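Resiniferatoxin-binding, phosphotriesterase-related protein (Rhodobacter sphaeroides 2.4.1, PDB 3K2G) is a zinc-binding TIM-barrel protein of the phosphotriesterase family, with two zinc ions in each subunit, and probably acts as a metal-dependent phosphoric ester hydrolase. Local coordinates at residues N76-A81 with T312-N317; D83-A88 with P115-R120; T107-G112 with V158-E163. All coordinates share one frame; numbering follows the deposited sequence.

Contact 1: N76-A81 with T312-N317; sequences NKHNIA and TRYGGN
His78 and Tyr314 meet as an offset edge-to-face aromatic pair between two loops of the TIM barrel, one leading into strand 81-82, the other running from strand 299-301 to helix 321-332. The edge of the imidazole is directed toward the face of the phenol ring, with planes 86° apart and centroids separated by 5.9 Å. Packing is closest on the tyrosine side: Arg313 CG sits 3.7 Å above the plane of the Tyr314 ring, over its centre. Tyr314 is buried.

The histidine side is looser. His78 is partly exposed, and its NE2 comes no nearer to Tyr314 OH than 3.9 Å. With CG anti to the backbone N (chi1 176°), the imidazole of His78 extends toward Tyr314. Elsewhere in the two loops, Lys308 NZ donates to the carbonyl oxygens of His78 and Ala81, while Asn79 OD1 accepts from Met309 N, so the loops are also joined away from the rings. Gly315 O accepts from Arg70 of the second subunit. Between the two side chains a water lies in the plane of the tyrosine ring, 2.9 Å from Tyr314 OH and weakly bonded to His78 NE2 at 3.4 Å.

Contact 2: D83-A88 with P115-R120; sequences DDLDLA and PVKLRR
Leu85 and Arg120 each carry CG anti to the backbone N (chi1 -157° and 175°), which sends the leucine branches and the long arginine arm toward each other between helices 85-97 and 115-125. Asp86 takes the other course: its CG stands beside its own backbone N, and its carboxylate ends up near the arginine tip. These are neighbouring outer helices of the TIM barrel, touching here near their N-terminal ends at the protein surface.

Leu85 is the hydrophobic centre. Its CD1 rests 3.9 Å from Lys117 CB, while CD2 lies against the arginine's aliphatic part, 3.3 Å from Arg120 CD. The leucine CG sits over one face of the guanidinium. Arg120 is extended from CG to NE, so it runs past the leucine before meeting the acid. Asp86 OD1 approaches the guanidinium at its edge, near its plane, and forms a salt bridge to Arg120 NH2 at 2.8 Å. The carboxylate is nevertheless turned by 72° relative to the guanidinium, and Asp86 OD2 stays 3.6 Å from Arg120 NH2, making this a one-oxygen contact.

Lys117 bends at its last torsion. A water accepts from its NZ at 2.8 Å and donates to Asp83 O, linking the second helix to the residues just ahead of the first. Asp84 is the N-cap of helix 85-97: its OD1 accepts from Leu87 N at 2.8 Å, from above the carboxylate plane.

Arg120 NE has its own salt bridge to Glu124, one turn further along the same helix. Acids at NE (Glu124) and at NH2 (Asp86) hold the charge in place and probably limit rotation of the guanidinium, whose flat, weakly hydrated face can therefore stay against Leu85.

Contact 3: T107-G112 with V158-E163; sequences TCRGIG and VAEALE
Arg109 NH2 and Glu160 OE2 form a salt bridge at 2.9 Å, the side chains coming from opposite directions. The hydrogen bond within it is weak, with an N-H...O angle of 129°, and the guanidinium and carboxylate planes are 39° apart. Thus one nitrogen and one oxygen make the direct contact, and the other carboxylate oxygen is reached through water. That water accepts from Arg109 NE at 2.7 Å and donates to Glu160 OE1 at 2.8 Å, closing a ring of which the direct bond is one side.

Both chains are stretched out to meet. In Glu160 CG stands anti to the carbonyl carbon (chi1 -51°), and the chain continues extended beyond CG; Arg109 is likewise extended from CG to NE. Glu160 is buried, and its OE2 has its stronger partner in Arg113 NH2, a salt bridge from the residue directly after 107-112 in the same loop; Arg109 adds a weaker one. Glu156, on the helix that carries Glu160, makes a long, weak ion pair with Arg109 NH1.

The arginine starts from a type II beta turn, Cys108 to Ile111, closed by Ile111 N to Cys108 O at 3.3 Å, with Gly110 at a positive phi. The turn lies in the loop between strand 102-105 and helix 115-125 of the TIM barrel. A backbone hydrogen bond joins Arg109 to Gly134, and Ile111 touches the bound dimercaptobutanediol. At the loop's start, Thr107 OG1 is hydrogen-bonded to the zinc ligand His36.

Two arginines around a buried carboxylate should help keep Glu160 ionised. The direct bond and the bridging water together tie helix 150-162 to a loop that lines the ligand pocket, with the polar ends of both side chains engaged at more than one atom.

How the contacts relate
Following the chain from the N terminus, residues 76-81 come first, and contact 1 closes on them from 312-317, more than two hundred residues later, so nearly the whole barrel lies between its ends. Contacts 2 and 3 fall within that span. Contact 2 joins 83-88 to 115-120, and contact 3 begins at 107-112, before contact 2 has closed, and ends at 158-163; the two therefore cross. Leu87 of contact 2 packs on Arg313 and Tyr314 of contact 1, whereas contacts 1 and 3 do not touch. Contact 1 ties the 76-81 loop to the late loop, contact 2 helix 85-97 to helix 115-125, and contact 3 the pocket loop to helix 150-162.

Contact 1: N76-A81 with T312-N317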
loop_
_atom_site.group_PDB
_atom_site.type_symbol
_atom_site.label_atom_id
_atom_site.label_comp_id
_atom_site.label_asym_id
_atom_site.label_seq_id
_atom_site.Cartn_x
_atom_site.Cartn_y
_atom_site.Cartn_z
ATOM N N ASN B 76 -36.993 6.797 -2.074
ATOM C CA ASN B 76 -38.075 7.510 -1.389
ATOM C C ASN B 76 -38.404 8.880 -1.981
ATOM O O ASN B 76 -37.565 9.781 -1.988
ATOM C CB ASN B 76 -37.708 7.677 0.093
ATOM C CG ASN B 76 -38.913 7.952 0.974
ATOM O OD1 ASN B 76 -39.673 7.040 1.307
ATOM N ND2 ASN B 76 -39.095 9.210 1.354
ATOM N N LYS B 77 -39.638 9.041 -2.456
ATOM C CA LYS B 77 -40.076 10.306 -3.042
ATOM C C LYS B 77 -40.092 11.456 -2.035
ATOM O O LYS B 77 -39.756 12.589 -2.372
ATOM C CB LYS B 77 -41.477 10.157 -3.653
ATOM C CG LYS B 77 -41.534 9.281 -4.891
ATOM C CD LYS B 77 -42.955 9.191 -5.433
ATOM C CE LYS B 77 -43.018 8.325 -6.681
ATOM N NZ LYS B 77 -44.404 8.237 -7.221
ATOM N N HIS B 78 -40.486 11.159 -0.804
ATOM C CA HIS B 78 -40.565 12.168 0.252
ATOM C C HIS B 78 -39.191 12.709 0.646
ATOM O O HIS B 78 -39.063 13.843 1.110
ATOM C CB HIS B 78 -41.246 11.560 1.483
ATOM C CG HIS B 78 -41.305 12.477 2.665
ATOM N ND1 HIS B 78 -41.906 13.718 2.619
ATOM C CD2 HIS B 78 -40.868 12.321 3.937
ATOM C CE1 HIS B 78 -41.837 14.284 3.811
ATOM N NE2 HIS B 78 -41.212 13.457 4.629
ATOM N N ASN B 79 -38.168 11.889 0.440
ATOM C CA ASN B 79 -36.792 12.223 0.796
ATOM C C ASN B 79 -36.082 13.184 -0.158
ATOM O O ASN B 79 -35.334 14.059 0.274
ATOM C CB ASN B 79 -35.990 10.919 0.893
ATOM C CG ASN B 79 -34.556 11.130 1.343
ATOM O OD1 ASN B 79 -34.295 11.770 2.358
ATOM N ND2 ASN B 79 -33.617 10.570 0.592
ATOM N N ILE B 80 -36.333 13.022 -1.451
ATOM C CA ILE B 80 -35.666 13.819 -2.471
ATOM C C ILE B 80 -36.172 15.232 -2.756
ATOM O O ILE B 80 -36.402 15.603 -3.907
ATOM C CB ILE B 80 -35.597 13.022 -3.796
ATOM C CG1 ILE B 80 -37.004 12.666 -4.274
ATOM C CG2 ILE B 80 -34.786 11.745 -3.583
ATOM C CD1 ILE B 80 -37.020 11.812 -5.531
ATOM N N ALA B 81 -36.329 16.018 -1.701
ATOM C CA ALA B 81 -36.751 17.403 -1.832
ATOM C C ALA B 81 -36.745 18.092 -0.478
ATOM O O ALA B 81 -37.429 17.672 0.454
ATOM C CB ALA B 81 -38.143 17.491 -2.466
ATOM N N THR B 312 -31.163 16.494 10.900
ATOM C CA THR B 312 -31.265 15.825 12.193
ATOM C C THR B 312 -32.714 15.428 12.503
ATOM O O THR B 312 -32.973 14.385 13.115
ATOM C CB THR B 312 -30.697 16.713 13.328
ATOM O OG1 THR B 312 -31.582 17.812 13.578
ATOM C CG2 THR B 312 -29.331 17.261 12.927
ATOM N N ARG B 313 -33.654 16.255 12.059
ATOM C CA ARG B 313 -35.072 15.980 12.262
ATOM C C ARG B 313 -35.459 14.603 11.724
ATOM O O ARG B 313 -36.386 13.968 12.231
ATOM C CB ARG B 313 -35.904 17.058 11.566
ATOM C CG ARG B 313 -37.239 16.586 11.012
ATOM C CD ARG B 313 -38.317 16.542 12.064
ATOM N NE ARG B 313 -39.608 16.145 11.499
ATOM C CZ ARG B 313 -40.070 14.900 11.483
ATOM N NH1 ARG B 313 -39.346 13.916 12.004
ATOM N NH2 ARG B 313 -41.263 14.640 10.960
ATOM N N TYR B 314 -34.752 14.140 10.698
ATOM C CA TYR B 314 -35.051 12.839 10.109
ATOM C C TYR B 314 -34.002 11.777 10.413
ATOM O O TYR B 314 -33.879 10.796 9.677
ATOM C CB TYR B 314 -35.220 12.968 8.597
ATOM C CG TYR B 314 -36.443 13.754 8.204
ATOM C CD1 TYR B 314 -37.722 13.243 8.424
ATOM C CD2 TYR B 314 -36.326 15.024 7.640
ATOM C CE1 TYR B 314 -38.857 13.981 8.091
ATOM C CE2 TYR B 314 -37.451 15.767 7.305
ATOM C CZ TYR B 314 -38.713 15.243 7.532
ATOM O OH TYR B 314 -39.826 15.979 7.192
ATOM N N GLY B 315 -33.260 11.975 11.498
ATOM C CA GLY B 315 -32.244 11.014 11.889
ATOM C C GLY B 315 -30.876 11.237 11.271
ATOM O O GLY B 315 -29.958 10.433 11.477
ATOM N N GLY B 316 -30.739 12.327 10.522
ATOM C CA GLY B 316 -29.476 12.636 9.870
ATOM C C GLY B 316 -28.524 13.482 10.695
ATOM O O GLY B 316 -28.783 13.753 11.863
ATOM N N ASN B 317 -27.430 13.919 10.069
ATOM C CA ASN B 317 -26.395 14.706 10.743
ATOM C C ASN B 317 -26.622 16.220 10.812
ATOM O O ASN B 317 -26.059 16.891 11.674
ATOM C CB ASN B 317 -25.044 14.422 10.082
ATOM C CG ASN B 317 -24.651 12.952 10.173
ATOM O OD1 ASN B 317 -24.042 12.399 9.258
ATOM N ND2 ASN B 317 -24.989 12.322 11.284
HETATM O O HOH W 1 -42.489 14.847 7.423
#

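Contact 2: D83-A88 with P115-R120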
loop_
_atom_site.group_PDB
_atom_site.type_symbol
_atom_site.label_atom_id
_atom_site.label_comp_id
_atom_site.label_asym_id
_atom_site.label_seq_id
_atom_site.Cartn_x
_atom_site.Cartn_y
_atom_site.Cartn_z
ATOM N N ASP B 83 -38.025 20.950 1.120
ATOM C CA ASP B 83 -39.083 21.928 0.910
ATOM C C ASP B 83 -39.720 22.539 2.151
ATOM O O ASP B 83 -40.692 23.284 2.034
ATOM C CB ASP B 83 -40.185 21.300 0.059
ATOM C CG ASP B 83 -40.635 19.953 0.596
ATOM O OD1 ASP B 83 -40.419 19.683 1.794
ATOM O OD2 ASP B 83 -41.212 19.167 -0.181
ATOM N N ASP B 84 -39.207 22.226 3.334
ATOM C CA ASP B 84 -39.775 22.812 4.543
ATOM C C ASP B 84 -38.855 23.918 5.030
ATOM O O ASP B 84 -37.827 23.661 5.655
ATOM C CB ASP B 84 -39.953 21.771 5.647
ATOM C CG ASP B 84 -40.772 22.305 6.810
ATOM O OD1 ASP B 84 -40.375 23.335 7.398
ATOM O OD2 ASP B 84 -41.818 21.702 7.130
ATOM N N LEU B 85 -39.247 25.157 4.753
ATOM C CA LEU B 85 -38.451 26.315 5.123
ATOM C C LEU B 85 -38.256 26.475 6.624
ATOM O O LEU B 85 -37.174 26.857 7.080
ATOM C CB LEU B 85 -39.085 27.579 4.540
ATOM C CG LEU B 85 -38.167 28.783 4.334
ATOM C CD1 LEU B 85 -36.923 28.373 3.560
ATOM C CD2 LEU B 85 -38.931 29.858 3.579
ATOM N N ASP B 86 -39.295 26.189 7.400
ATOM C CA ASP B 86 -39.183 26.323 8.846
ATOM C C ASP B 86 -38.182 25.331 9.433
ATOM O O ASP B 86 -37.464 25.653 10.376
ATOM C CB ASP B 86 -40.555 26.151 9.500
ATOM C CG ASP B 86 -41.458 27.340 9.259
ATOM O OD1 ASP B 86 -41.158 28.427 9.795
ATOM O OD2 ASP B 86 -42.458 27.194 8.527
ATOM N N LEU B 87 -38.137 24.129 8.870
ATOM C CA LEU B 87 -37.203 23.105 9.336
ATOM C C LEU B 87 -35.780 23.511 8.954
ATOM O O LEU B 87 -34.837 23.345 9.738
ATOM C CB LEU B 87 -37.543 21.746 8.708
ATOM C CG LEU B 87 -36.617 20.574 9.069
ATOM C CD1 LEU B 87 -36.572 20.397 10.577
ATOM C CD2 LEU B 87 -37.103 19.303 8.400
ATOM N N ALA B 88 -35.635 24.042 7.744
ATOM C CA ALA B 88 -34.336 24.497 7.262
ATOM C C ALA B 88 -33.799 25.525 8.251
ATOM O O ALA B 88 -32.644 25.460 8.669
ATOM C CB ALA B 88 -34.478 25.122 5.878
ATOM N N PRO B 115 -33.909 32.735 -4.242
ATOM C CA PRO B 115 -33.371 33.829 -3.427
ATOM C C PRO B 115 -34.325 34.341 -2.349
ATOM O O PRO B 115 -33.890 34.848 -1.315
ATOM C CB PRO B 115 -33.026 34.898 -4.464
ATOM C CG PRO B 115 -33.991 34.632 -5.568
ATOM C CD PRO B 115 -33.989 33.127 -5.659
ATOM N N VAL B 116 -35.624 34.212 -2.587
ATOM C CA VAL B 116 -36.598 34.667 -1.605
ATOM C C VAL B 116 -36.471 33.832 -0.334
ATOM O O VAL B 116 -36.389 34.370 0.769
ATOM C CB VAL B 116 -38.037 34.538 -2.142
ATOM C CG1 VAL B 116 -39.021 35.026 -1.096
ATOM C CG2 VAL B 116 -38.186 35.339 -3.429
ATOM N N LYS B 117 -36.445 32.515 -0.502
ATOM C CA LYS B 117 -36.326 31.593 0.620
ATOM C C LYS B 117 -35.010 31.802 1.360
ATOM O O LYS B 117 -34.986 31.887 2.588
ATOM C CB LYS B 117 -36.408 30.146 0.130
ATOM C CG LYS B 117 -37.716 29.760 -0.556
ATOM C CD LYS B 117 -37.716 28.259 -0.853
ATOM C CE LYS B 117 -38.913 27.811 -1.678
ATOM N NZ LYS B 117 -40.202 27.937 -0.940
ATOM N N LEU B 118 -33.915 31.883 0.605
ATOM C CA LEU B 118 -32.597 32.090 1.195
ATOM C C LEU B 118 -32.572 33.323 2.099
ATOM O O LEU B 118 -32.006 33.289 3.190
ATOM C CB LEU B 118 -31.530 32.233 0.098
ATOM C CG LEU B 118 -31.240 31.009 -0.777
ATOM C CD1 LEU B 118 -30.009 31.270 -1.631
ATOM C CD2 LEU B 118 -31.018 29.784 0.106
ATOM N N ARG B 119 -33.188 34.411 1.645
ATOM C CA ARG B 119 -33.221 35.634 2.437
ATOM C C ARG B 119 -33.999 35.455 3.739
ATOM O O ARG B 119 -33.618 35.992 4.783
ATOM C CB ARG B 119 -33.811 36.780 1.608
ATOM C CG ARG B 119 -32.799 37.405 0.652
ATOM C CD ARG B 119 -33.423 38.448 -0.262
ATOM N NE ARG B 119 -32.396 39.262 -0.912
ATOM C CZ ARG B 119 -32.641 40.219 -1.804
ATOM N NH1 ARG B 119 -33.887 40.490 -2.169
ATOM N NH2 ARG B 119 -31.636 40.916 -2.322
ATOM N N ARG B 120 -35.086 34.696 3.689
ATOM C CA ARG B 120 -35.861 34.468 4.900
ATOM C C ARG B 120 -35.008 33.644 5.860
ATOM O O ARG B 120 -34.998 33.887 7.067
ATOM C CB ARG B 120 -37.163 33.727 4.585
ATOM C CG ARG B 120 -37.958 33.357 5.827
ATOM C CD ARG B 120 -39.210 32.570 5.492
ATOM N NE ARG B 120 -39.725 31.881 6.673
ATOM C CZ ARG B 120 -40.709 30.986 6.656
ATOM N NH1 ARG B 120 -41.302 30.662 5.514
ATOM N NH2 ARG B 120 -41.088 30.401 7.783
HETATM O O HOH W 2 -40.235 26.121 1.126
#

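Contact 3: T107-G112 with V158-E163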
loop_
_atom_site.group_PDB
_atom_site.type_symbol
_atom_site.label_atom_id
_atom_site.label_comp_id
_atom_site.label_asym_id
_atom_site.label_seq_id
_atom_site.Cartn_x
_atom_site.Cartn_y
_atom_site.Cartn_z
ATOM N N THR B 107 -27.183 25.673 -4.911
ATOM C CA THR B 107 -28.372 25.201 -5.616
ATOM C C THR B 107 -28.564 26.123 -6.819
ATOM O O THR B 107 -28.705 27.332 -6.662
ATOM C CB THR B 107 -29.642 25.261 -4.720
ATOM O OG1 THR B 107 -29.440 24.474 -3.540
ATOM C CG2 THR B 107 -30.856 24.713 -5.471
ATOM N N CYS B 108 -28.561 25.560 -8.021
ATOM C CA CYS B 108 -28.715 26.389 -9.210
ATOM C C CYS B 108 -29.974 26.104 -10.023
ATOM O O CYS B 108 -30.932 25.518 -9.513
ATOM C CB CYS B 108 -27.469 26.267 -10.103
ATOM S SG CYS B 108 -27.014 24.587 -10.602
ATOM N N ARG B 109 -29.966 26.536 -11.282
ATOM C CA ARG B 109 -31.104 26.348 -12.178
ATOM C C ARG B 109 -31.341 24.877 -12.473
ATOM O O ARG B 109 -30.429 24.159 -12.891
ATOM C CB ARG B 109 -30.886 27.088 -13.504
ATOM C CG ARG B 109 -30.627 28.577 -13.366
ATOM C CD ARG B 109 -30.717 29.271 -14.715
ATOM N NE ARG B 109 -30.328 30.675 -14.634
ATOM C CZ ARG B 109 -30.821 31.631 -15.414
ATOM N NH1 ARG B 109 -31.732 31.334 -16.333
ATOM N NH2 ARG B 109 -30.397 32.883 -15.281
ATOM N N GLY B 110 -32.579 24.440 -12.266
ATOM C CA GLY B 110 -32.922 23.054 -12.510
ATOM C C GLY B 110 -33.133 22.281 -11.222
ATOM O O GLY B 110 -33.846 21.274 -11.214
ATOM N N ILE B 111 -32.520 22.742 -10.133
ATOM C CA ILE B 111 -32.662 22.060 -8.848
ATOM C C ILE B 111 -33.315 22.859 -7.719
ATOM O O ILE B 111 -33.201 22.484 -6.554
ATOM C CB ILE B 111 -31.304 21.498 -8.343
ATOM C CG1 ILE B 111 -30.238 22.597 -8.328
ATOM C CG2 ILE B 111 -30.880 20.325 -9.217
ATOM C CD1 ILE B 111 -28.884 22.130 -7.790
ATOM N N GLY B 112 -33.985 23.960 -8.056
ATOM C CA GLY B 112 -34.692 24.732 -7.043
ATOM C C GLY B 112 -34.101 25.963 -6.377
ATOM O O GLY B 112 -34.425 26.245 -5.219
ATOM N N VAL B 158 -23.711 36.570 -15.742
ATOM C CA VAL B 158 -23.209 37.928 -15.538
ATOM C C VAL B 158 -24.339 38.836 -15.047
ATOM O O VAL B 158 -24.130 39.698 -14.193
ATOM C CB VAL B 158 -22.638 38.515 -16.850
ATOM C CG1 VAL B 158 -22.305 39.993 -16.667
ATOM C CG2 VAL B 158 -21.403 37.744 -17.269
ATOM N N ALA B 159 -25.532 38.639 -15.597
ATOM C CA ALA B 159 -26.690 39.441 -15.221
ATOM C C ALA B 159 -27.097 39.228 -13.764
ATOM O O ALA B 159 -27.555 40.155 -13.099
ATOM C CB ALA B 159 -27.863 39.128 -16.151
ATOM N N GLU B 160 -26.924 38.006 -13.265
ATOM C CA GLU B 160 -27.286 37.694 -11.886
ATOM C C GLU B 160 -26.226 38.195 -10.910
ATOM O O GLU B 160 -26.497 38.393 -9.729
ATOM C CB GLU B 160 -27.479 36.184 -11.721
ATOM C CG GLU B 160 -28.419 35.597 -12.756
ATOM C CD GLU B 160 -28.763 34.146 -12.498
ATOM O OE1 GLU B 160 -27.846 33.342 -12.222
ATOM O OE2 GLU B 160 -29.959 33.808 -12.589
ATOM N N ALA B 161 -25.012 38.400 -11.411
ATOM C CA ALA B 161 -23.925 38.893 -10.579
ATOM C C ALA B 161 -23.964 40.415 -10.476
ATOM O O ALA B 161 -23.565 40.981 -9.464
ATOM C CB ALA B 161 -22.577 38.451 -11.158
ATOM N N LEU B 162 -24.457 41.079 -11.519
ATOM C CA LEU B 162 -24.482 42.538 -11.526
ATOM C C LEU B 162 -25.833 43.204 -11.271
ATOM O O LEU B 162 -25.884 44.281 -10.670
ATOM C CB LEU B 162 -23.916 43.045 -12.856
ATOM C CG LEU B 162 -22.538 42.515 -13.278
ATOM C CD1 LEU B 162 -22.216 43.023 -14.677
ATOM C CD2 LEU B 162 -21.464 42.958 -12.280
ATOM N N GLU B 163 -26.917 42.574 -11.719
ATOM C CA GLU B 163 -28.257 43.142 -11.557
ATOM C C GLU B 163 -29.120 42.494 -10.482
ATOM O O GLU B 163 -29.457 43.121 -9.476
ATOM C CB GLU B 163 -29.005 43.071 -12.882
ATOM C CG GLU B 163 -28.248 43.666 -14.046
ATOM C CD GLU B 163 -28.968 43.459 -15.356
ATOM O OE1 GLU B 163 -30.096 43.979 -15.496
ATOM O OE2 GLU B 163 -28.413 42.773 -16.241
HETATM O O HOH W 3 -27.821 30.937 -13.674
#